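Local coordinates for superantigen-like protein SSL10 (PDB 6LWT) that probably binds the Fc region of human IgG, inhibiting classical complement activation, and interferes with plasma clotting by binding prothrombin, at residues 78-81 and 82-86. Residues are numbered along the deposited sequence; the frame is centred on the assembly and turned at random.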
loop_
_atom_site.group_PDB
_atom_site.type_symbol
_atom_site.label_atom_id
_atom_site.label_comp_id
_atom_site.label_asym_id
_atom_site.label_seq_id
_atom_site.Cartn_x
_atom_site.Cartn_y
_atom_site.Cartn_z
ATOM N N GLU A 78 6.005 -0.865 10.732
ATOM C CA GLU A 78 5.104 -1.502 11.690
ATOM C C GLU A 78 5.624 -1.334 13.115
ATOM O O GLU A 78 4.833 -1.158 14.055
ATOM C CB GLU A 78 4.974 -2.989 11.395
ATOM C CG GLU A 78 4.460 -3.304 10.008
ATOM C CD GLU A 78 3.040 -2.812 9.768
ATOM O OE1 GLU A 78 2.218 -2.745 10.719
ATOM O OE2 GLU A 78 2.751 -2.515 8.605
ATOM N N LYS A 79 6.942 -1.433 13.270
ATOM C CA LYS A 79 7.608 -1.199 14.557
ATOM C C LYS A 79 9.112 -1.062 14.399
ATOM O O LYS A 79 9.691 -1.391 13.353
ATOM C CB LYS A 79 7.290 -2.317 15.567
ATOM C CG LYS A 79 7.739 -3.718 15.161
ATOM C CD LYS A 79 7.446 -4.712 16.288
ATOM C CE LYS A 79 8.436 -5.870 16.355
ATOM N NZ LYS A 79 7.887 -7.114 15.759
ATOM N N ARG A 80 9.737 -0.556 15.456
ATOM C CA ARG A 80 11.188 -0.477 15.581
ATOM C C ARG A 80 11.509 -1.076 16.951
ATOM O O ARG A 80 10.949 -0.639 17.950
ATOM C CB ARG A 80 11.627 0.985 15.505
ATOM C CG ARG A 80 13.111 1.241 15.753
ATOM C CD ARG A 80 13.330 2.593 16.422
ATOM N NE ARG A 80 14.716 3.045 16.264
ATOM C CZ ARG A 80 15.117 4.303 16.044
ATOM N NH1 ARG A 80 16.417 4.558 15.909
ATOM N NH2 ARG A 80 14.249 5.311 15.933
ATOM N N ASP A 81 12.378 -2.084 16.999
ATOM C CA ASP A 81 12.681 -2.767 18.278
ATOM C C ASP A 81 13.915 -2.154 18.961
ATOM O O ASP A 81 14.540 -1.224 18.421
ATOM C CB ASP A 81 12.803 -4.295 18.086
ATOM C CG ASP A 81 14.066 -4.719 17.367
ATOM O OD1 ASP A 81 14.951 -3.886 17.084
ATOM O OD2 ASP A 81 14.188 -5.922 17.065
ATOM N N LYS A 82 14.243 -2.701 20.137
ATOM C CA LYS A 82 15.431 -2.326 20.943
ATOM C C LYS A 82 16.746 -2.292 20.185
ATOM O O LYS A 82 17.616 -1.495 20.501
ATOM C CB LYS A 82 15.678 -3.320 22.089
ATOM C CG LYS A 82 14.469 -3.827 22.844
ATOM C CD LYS A 82 14.824 -4.451 24.182
ATOM C CE LYS A 82 15.845 -5.563 24.033
ATOM N NZ LYS A 82 15.932 -6.336 25.302
ATOM N N HIS A 83 16.905 -3.196 19.222
ATOM C CA HIS A 83 18.139 -3.300 18.454
ATOM C C HIS A 83 18.165 -2.389 17.231
ATOM O O HIS A 83 19.069 -2.501 16.425
ATOM C CB HIS A 83 18.363 -4.750 18.037
ATOM C CG HIS A 83 18.156 -5.724 19.149
ATOM N ND1 HIS A 83 19.127 -5.997 20.088
ATOM C CD2 HIS A 83 17.075 -6.460 19.500
ATOM C CE1 HIS A 83 18.661 -6.875 20.957
ATOM N NE2 HIS A 83 17.418 -7.172 20.623
ATOM N N ASP A 84 17.191 -1.485 17.109
ATOM C CA ASP A 84 17.029 -0.606 15.945
ATOM C C ASP A 84 16.832 -1.387 14.632
ATOM O O ASP A 84 17.324 -1.000 13.571
ATOM C CB ASP A 84 18.171 0.409 15.873
ATOM C CG ASP A 84 18.219 1.293 17.116
ATOM O OD1 ASP A 84 17.234 2.030 17.355
ATOM O OD2 ASP A 84 19.214 1.217 17.864
ATOM N N ILE A 85 16.109 -2.495 14.731
ATOM C CA ILE A 85 15.614 -3.193 13.543
ATOM C C ILE A 85 14.243 -2.580 13.231
ATOM O O ILE A 85 13.397 -2.469 14.106
ATOM C CB ILE A 85 15.528 -4.716 13.752
ATOM C CG1 ILE A 85 16.946 -5.286 13.964
ATOM C CG2 ILE A 85 14.877 -5.381 12.533
ATOM C CD1 ILE A 85 16.993 -6.725 14.450
ATOM N N PHE A 86 14.045 -2.187 11.976
ATOM C CA PHE A 86 12.796 -1.566 11.534
ATOM C C PHE A 86 12.024 -2.622 10.745
ATOM O O PHE A 86 12.565 -3.173 9.798
ATOM C CB PHE A 86 13.107 -0.349 10.672
ATOM C CG PHE A 86 13.691 0.804 11.442
ATOM C CD1 PHE A 86 15.032 0.814 11.809
ATOM C CD2 PHE A 86 12.891 1.874 11.823
ATOM C CE1 PHE A 86 15.572 1.877 12.516
ATOM C CE2 PHE A 86 13.422 2.943 12.536
ATOM C CZ PHE A 86 14.766 2.937 12.886
#
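The chain reverses in a surface beta hairpin of the OB-fold domain, passing from the short strand 79-80 through a type I turn, Asp81 to Asp84, into strand 85-93. Arg80 and Phe86 form an antiparallel non-hydrogen-bonded pair and project from the same face of the sheet. Arg80 runs its chain over the Phe86 ring because its first torsion (chi1 174°) turns CG away from the backbone N: CG sits 3.8 Å from the ring centroid in a CH-pi contact. Farther out, Phe86 CZ lies beneath the middle of the guanidinium, the guanidinium and ring planes 41° apart. Arg80 NE then reaches Asp84 OD1 at 2.9 Å in a salt bridge, using the anti lone pair of that oxygen, while NH1 adds a weak bond to the same atom. Inside the turn, Asp84 N bonds Asp81 O at 3.0 Å. Asp81 OD1 accepts Ile85 N at 3.0 Å, from above the carboxylate plane, and more weakly His83 N; Tyr87 OH holds OD2. Asp81 N donates to Ile85 O at 3.1 Å, beside the Arg80-Phe86 pair. Backbone amides and the Tyr87 hydroxyl thus share the Asp81 carboxylate, which would probably stabilise its negative charge, while one Asp84 oxygen and the Phe86 ring together restrain an arginine that stays exposed at the surface.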